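Local coordinates for protein DNA polymerase III, beta subunit (Thermotoga maritima, PDB 1VPK) that probably tethers DNA polymerases and other proteins to DNA for processive replication, as a head-to-tail homodimeric ring around the duplex, at residues 334-348 with 360-372. Residues are numbered along the deposited sequence; the frame is centred on the assembly and turned at random. Where two conformers were deposited one is given.
Sequences FIEDVLKHIETEEIE and INPLDISGYLYIV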
loop_
_atom_site.group_PDB
_atom_site.type_symbol
_atom_site.label_atom_id
_atom_site.label_comp_id
_atom_site.label_asym_id
_atom_site.label_seq_id
_atom_site.Cartn_x
_atom_site.Cartn_y
_atom_site.Cartn_z
ATOM N N PHE A 334 8.618 13.294 -13.109
ATOM C CA PHE A 334 9.639 12.694 -13.972
ATOM C C PHE A 334 11.045 12.876 -13.412
ATOM O O PHE A 334 11.909 12.016 -13.624
ATOM C CB PHE A 334 9.573 13.234 -15.386
ATOM C CG PHE A 334 8.352 12.852 -16.152
ATOM C CD1 PHE A 334 7.650 11.683 -15.907
ATOM C CD2 PHE A 334 7.953 13.638 -17.207
ATOM C CE1 PHE A 334 6.522 11.344 -16.682
ATOM C CE2 PHE A 334 6.872 13.315 -17.975
ATOM C CZ PHE A 334 6.136 12.156 -17.712
ATOM N N ILE A 335 11.284 13.964 -12.679
ATOM C CA ILE A 335 12.602 14.202 -12.108
ATOM C C ILE A 335 12.722 13.293 -10.921
ATOM O O ILE A 335 13.771 12.666 -10.720
ATOM C CB ILE A 335 12.812 15.663 -11.601
ATOM C CG1 ILE A 335 12.547 16.723 -12.677
ATOM C CG2 ILE A 335 14.248 15.840 -11.005
ATOM C CD1 ILE A 335 13.441 16.642 -13.825
ATOM N N GLU A 336 11.674 13.253 -10.088
ATOM C CA GLU A 336 11.677 12.375 -8.954
ATOM C C GLU A 336 11.884 10.878 -9.311
ATOM O O GLU A 336 12.606 10.186 -8.633
ATOM C CB GLU A 336 10.396 12.560 -8.130
ATOM C CG GLU A 336 10.322 11.657 -6.900
ATOM C CD GLU A 336 11.466 11.916 -5.927
ATOM O OE1 GLU A 336 11.462 13.007 -5.253
ATOM O OE2 GLU A 336 12.377 11.034 -5.839
ATOM N N ASP A 337 11.229 10.380 -10.349
ATOM C CA ASP A 337 11.450 9.001 -10.830
ATOM C C ASP A 337 12.914 8.683 -11.071
ATOM O O ASP A 337 13.386 7.661 -10.658
ATOM C CB ASP A 337 10.720 8.808 -12.152
ATOM C CG ASP A 337 9.232 8.624 -11.993
ATOM O OD1 ASP A 337 8.748 8.313 -10.884
ATOM O OD2 ASP A 337 8.535 8.728 -13.019
ATOM N N VAL A 338 13.632 9.576 -11.746
ATOM C CA VAL A 338 15.084 9.427 -11.969
ATOM C C VAL A 338 15.872 9.264 -10.659
ATOM O O VAL A 338 16.683 8.342 -10.507
ATOM C CB VAL A 338 15.626 10.643 -12.805
ATOM C CG1 VAL A 338 17.062 10.674 -12.821
ATOM C CG2 VAL A 338 15.105 10.628 -14.282
ATOM N N LEU A 339 15.601 10.128 -9.687
ATOM C CA LEU A 339 16.379 10.161 -8.455
ATOM C C LEU A 339 16.241 8.904 -7.664
ATOM O O LEU A 339 17.200 8.434 -7.105
ATOM C CB LEU A 339 15.983 11.364 -7.568
ATOM C CG LEU A 339 16.093 12.708 -8.277
ATOM C CD1 LEU A 339 15.640 13.854 -7.359
ATOM C CD2 LEU A 339 17.517 12.895 -8.850
ATOM N N LYS A 340 15.036 8.346 -7.651
ATOM C CA LYS A 340 14.782 7.036 -7.081
ATOM C C LYS A 340 15.730 5.973 -7.600
ATOM O O LYS A 340 16.027 5.020 -6.882
ATOM C CB LYS A 340 13.352 6.559 -7.411
ATOM C CG LYS A 340 12.222 7.431 -6.864
ATOM C CD LYS A 340 10.834 6.957 -7.348
ATOM C CE LYS A 340 9.679 7.944 -6.911
ATOM N NZ LYS A 340 8.699 8.203 -8.050
ATOM N N HIS A 341 16.145 6.076 -8.865
ATOM C CA HIS A 341 16.954 5.033 -9.462
ATOM C C HIS A 341 18.444 5.281 -9.482
ATOM O O HIS A 341 19.200 4.443 -9.957
ATOM C CB HIS A 341 16.458 4.799 -10.882
ATOM C CG HIS A 341 15.098 4.207 -10.917
ATOM N ND1 HIS A 341 13.960 4.973 -10.923
ATOM C CD2 HIS A 341 14.694 2.927 -10.815
ATOM C CE1 HIS A 341 12.903 4.185 -10.883
ATOM N NE2 HIS A 341 13.323 2.937 -10.839
ATOM N N ILE A 342 18.861 6.448 -9.009
ATOM C CA ILE A 342 20.277 6.757 -8.864
ATOM C C ILE A 342 20.706 6.432 -7.457
ATOM O O ILE A 342 19.991 6.704 -6.485
ATOM C CB ILE A 342 20.540 8.223 -9.207
ATOM C CG1 ILE A 342 20.324 8.434 -10.717
ATOM C CG2 ILE A 342 21.950 8.662 -8.779
ATOM C CD1 ILE A 342 20.449 9.841 -11.182
ATOM N N GLU A 343 21.898 5.869 -7.339
ATOM C CA GLU A 343 22.393 5.394 -6.042
ATOM C C GLU A 343 23.442 6.297 -5.417
ATOM O O GLU A 343 23.632 6.246 -4.207
ATOM C CB GLU A 343 22.904 3.964 -6.201
ATOM C CG GLU A 343 21.906 3.147 -7.052
ATOM C CD GLU A 343 22.057 1.633 -6.949
ATOM O OE1 GLU A 343 22.605 1.102 -5.926
ATOM O OE2 GLU A 343 21.579 0.974 -7.911
ATOM N N THR A 344 24.072 7.165 -6.195
ATOM C CA THR A 344 25.029 8.112 -5.630
ATOM C C THR A 344 24.362 9.213 -4.808
ATOM O O THR A 344 23.209 9.540 -5.039
ATOM C CB THR A 344 25.915 8.780 -6.722
ATOM O OG1 THR A 344 25.094 9.433 -7.707
ATOM C CG2 THR A 344 26.740 7.748 -7.401
ATOM N N GLU A 345 25.111 9.795 -3.873
ATOM C CA GLU A 345 24.603 10.839 -2.997
ATOM C C GLU A 345 24.438 12.154 -3.703
ATOM O O GLU A 345 23.616 12.963 -3.279
ATOM C CB GLU A 345 25.508 11.062 -1.806
ATOM C CG GLU A 345 25.606 9.885 -0.920
ATOM C CD GLU A 345 26.584 10.077 0.219
ATOM O OE1 GLU A 345 26.859 11.217 0.611
ATOM O OE2 GLU A 345 27.098 9.055 0.722
ATOM N N GLU A 346 25.239 12.350 -4.764
ATOM C CA GLU A 346 25.217 13.533 -5.598
ATOM C C GLU A 346 24.882 13.170 -7.030
ATOM O O GLU A 346 25.268 12.123 -7.532
ATOM C CB GLU A 346 26.585 14.238 -5.580
ATOM C CG GLU A 346 26.982 14.805 -4.224
ATOM C CD GLU A 346 26.238 16.049 -3.844
ATOM O OE1 GLU A 346 25.983 16.885 -4.725
ATOM O OE2 GLU A 346 25.927 16.228 -2.653
ATOM N N ILE A 347 24.183 14.072 -7.687
ATOM C CA ILE A 347 23.823 13.922 -9.089
ATOM C C ILE A 347 24.197 15.209 -9.846
ATOM O O ILE A 347 24.392 16.284 -9.226
ATOM C CB ILE A 347 22.303 13.602 -9.275
ATOM C CG1 ILE A 347 21.404 14.758 -8.823
ATOM C CG2 ILE A 347 21.913 12.357 -8.484
ATOM C CD1 ILE A 347 20.695 15.441 -9.925
ATOM N N GLU A 348 24.306 15.086 -11.168
ATOM C CA GLU A 348 24.392 16.250 -12.026
ATOM C C GLU A 348 23.174 16.414 -12.887
ATOM O O GLU A 348 22.582 15.439 -13.353
ATOM C CB GLU A 348 25.551 16.188 -13.023
ATOM C CG GLU A 348 26.821 15.756 -12.541
ATOM C CD GLU A 348 27.892 16.099 -13.557
ATOM O OE1 GLU A 348 27.625 16.097 -14.798
ATOM O OE2 GLU A 348 28.986 16.410 -13.099
ATOM N N ILE A 360 20.284 14.077 -16.717
ATOM C CA ILE A 360 20.610 13.790 -15.347
ATOM C C ILE A 360 21.472 12.516 -15.232
ATOM O O ILE A 360 21.171 11.424 -15.816
ATOM C CB ILE A 360 19.351 13.658 -14.491
ATOM C CG1 ILE A 360 18.537 14.960 -14.546
ATOM C CG2 ILE A 360 19.741 13.326 -13.050
ATOM C CD1 ILE A 360 17.170 14.842 -13.969
ATOM N N ASN A 361 22.551 12.638 -14.469
ATOM C CA ASN A 361 23.387 11.475 -14.228
ATOM C C ASN A 361 23.949 11.439 -12.821
ATOM O O ASN A 361 24.042 12.459 -12.177
ATOM C CB ASN A 361 24.504 11.426 -15.283
ATOM C CG ASN A 361 25.213 12.707 -15.438
ATOM O OD1 ASN A 361 24.873 13.521 -16.323
ATOM N ND2 ASN A 361 26.269 12.890 -14.640
ATOM N N PRO A 362 24.364 10.255 -12.359
ATOM C CA PRO A 362 25.105 10.189 -11.100
ATOM C C PRO A 362 26.437 10.880 -11.263
ATOM O O PRO A 362 26.984 10.866 -12.358
ATOM C CB PRO A 362 25.336 8.711 -10.872
ATOM C CG PRO A 362 24.923 8.050 -12.025
ATOM C CD PRO A 362 24.264 8.954 -13.003
ATOM N N LEU A 363 26.950 11.474 -10.180
ATOM C CA LEU A 363 28.202 12.184 -10.233
ATOM C C LEU A 363 29.309 11.190 -10.355
ATOM O O LEU A 363 29.459 10.313 -9.531
ATOM C CB LEU A 363 28.404 13.054 -8.978
ATOM C CG LEU A 363 29.708 13.827 -8.828
ATOM C CD1 LEU A 363 29.764 14.897 -9.959
ATOM C CD2 LEU A 363 29.836 14.466 -7.478
ATOM N N ASP A 364 30.117 11.378 -11.386
ATOM C CA ASP A 364 31.362 10.639 -11.602
ATOM C C ASP A 364 31.198 9.131 -11.809
ATOM O O ASP A 364 32.076 8.350 -11.484
ATOM C CB ASP A 364 32.349 10.919 -10.483
ATOM C CG ASP A 364 32.924 12.322 -10.544
ATOM O OD1 ASP A 364 33.037 12.902 -11.648
ATOM O OD2 ASP A 364 33.251 12.842 -9.471
ATOM N N ILE A 365 30.063 8.741 -12.343
ATOM C CA ILE A 365 29.747 7.332 -12.587
ATOM C C ILE A 365 29.311 7.303 -14.008
ATOM O O ILE A 365 28.413 8.023 -14.386
ATOM C CB ILE A 365 28.613 6.803 -11.707
ATOM C CG1 ILE A 365 29.001 6.849 -10.234
ATOM C CG2 ILE A 365 28.252 5.380 -12.122
ATOM C CD1 ILE A 365 30.111 5.930 -9.856
ATOM N N SER A 366 30.021 6.526 -14.815
ATOM C CA SER A 366 29.670 6.380 -16.203
ATOM C C SER A 366 28.724 5.166 -16.324
ATOM O O SER A 366 28.616 4.312 -15.423
ATOM C CB SER A 366 30.915 6.173 -17.066
ATOM O OG SER A 366 31.793 5.285 -16.403
ATOM N N GLY A 367 28.057 5.114 -17.456
ATOM C CA GLY A 367 27.290 3.944 -17.805
ATOM C C GLY A 367 25.796 4.082 -17.617
ATOM O O GLY A 367 25.049 3.250 -18.145
ATOM N N TYR A 368 25.379 5.138 -16.905
ATOM C CA TYR A 368 23.976 5.394 -16.573
ATOM C C TYR A 368 23.589 6.840 -16.810
ATOM O O TYR A 368 24.265 7.754 -16.315
ATOM C CB TYR A 368 23.692 4.988 -15.118
ATOM C CG TYR A 368 23.864 3.500 -14.940
ATOM C CD1 TYR A 368 25.114 2.952 -14.639
ATOM C CD2 TYR A 368 22.804 2.636 -15.159
ATOM C CE1 TYR A 368 25.284 1.588 -14.527
ATOM C CE2 TYR A 368 22.965 1.263 -15.041
ATOM C CZ TYR A 368 24.206 0.749 -14.732
ATOM O OH TYR A 368 24.354 -0.597 -14.609
ATOM N N LEU A 369 22.511 7.069 -17.570
ATOM C CA LEU A 369 22.061 8.437 -17.790
ATOM C C LEU A 369 20.573 8.516 -18.115
ATOM O O LEU A 369 19.953 7.554 -18.635
ATOM C CB LEU A 369 22.867 9.134 -18.874
ATOM C CG LEU A 369 22.633 8.869 -20.349
ATOM C CD1 LEU A 369 21.419 9.585 -20.907
ATOM C CD2 LEU A 369 23.835 9.315 -21.086
ATOM N N TYR A 370 20.019 9.661 -17.765
ATOM C CA TYR A 370 18.586 9.923 -17.866
ATOM C C TYR A 370 18.366 11.212 -18.585
ATOM O O TYR A 370 19.089 12.125 -18.365
ATOM C CB TYR A 370 17.935 9.967 -16.465
ATOM C CG TYR A 370 18.183 8.663 -15.771
ATOM C CD1 TYR A 370 17.339 7.584 -15.972
ATOM C CD2 TYR A 370 19.317 8.475 -14.964
ATOM C CE1 TYR A 370 17.604 6.328 -15.352
ATOM C CE2 TYR A 370 19.571 7.242 -14.339
ATOM C CZ TYR A 370 18.727 6.188 -14.554
ATOM O OH TYR A 370 18.941 4.987 -13.957
ATOM N N ILE A 371 17.332 11.277 -19.412
ATOM C CA ILE A 371 16.943 12.497 -20.144
ATOM C C ILE A 371 15.483 12.799 -19.745
ATOM O O ILE A 371 14.646 11.859 -19.652
ATOM C CB ILE A 371 17.009 12.294 -21.693
ATOM C CG1 ILE A 371 18.421 11.854 -22.146
ATOM C CG2 ILE A 371 16.525 13.553 -22.429
ATOM C CD1 ILE A 371 19.436 12.915 -22.056
ATOM N N VAL A 372 15.208 14.062 -19.406
ATOM C CA VAL A 372 13.848 14.555 -19.187
ATOM C C VAL A 372 13.638 15.778 -20.096
ATOM O O VAL A 372 14.475 16.668 -20.159
ATOM C CB VAL A 372 13.591 14.923 -17.699
ATOM C CG1 VAL A 372 12.102 15.190 -17.456
ATOM C CG2 VAL A 372 14.005 13.785 -16.761
#
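Val338 packs on Tyr370 where helix 334-341 lies over strand 368-372, the two axes running nearly antiparallel (174°) and coming within 9.3 Å. Its CG2 lies 3.6 Å from Tyr370 CB, while CG1, anti to the backbone N (chi1 169°), touches both Tyr370 CG and the CG2 branch of Ile360. One turn earlier in the helix, Ile335 sets its CD1 equally near both methyls of Val372, 4.1 Å from CG1 and from CG2, the side chains crossing at about a right angle.

Ile342, just past the helix, can be followed outward. From CB, the CG2 branch meets Pro362 CB at 4.0 Å; the other branch passes Tyr370 CE2 with CG1, and its tip, CD1, ends against Ile360 CG2. Ile347 CD1 reaches the same Ile360 methyl at 3.9 Å.

Beyond this apolar layer strands 346-348 and 360-362 pair antiparallel. Glu348 and Asn361 form a hydrogen-bonded pair: Glu348 N to Asn361 O is 2.8 Å and nearly straight (169°), and Asn361 N returns a bond to Glu348 O. Glu346 O accepts Leu363 N and Thr344 OG1 from opposite faces of its carbonyl plane; the hydroxyl, 2.7 Å from that oxygen, also packs on Pro362 CB. Asn361 ND2 gives Glu348 OE1 a weak bond of 3.5 Å, but the main partner of that carboxylate oxygen is Lys266, in a salt bridge.

Helix 332-341 therefore covers the face carrying Ile360, Tyr370 and Val372 of a C-terminal-domain sheet that includes hairpin strands 346-351 and 358-362. The Tyr370 hydroxyl is satisfied by Lys152 O. The aliphatic contacts imply apolar cohesion under the helix and the strand bonds hold the hairpin, while the Glu348 carboxylate and Asn361 amide lie together on the sheet face opposite Ile347 and Ile360.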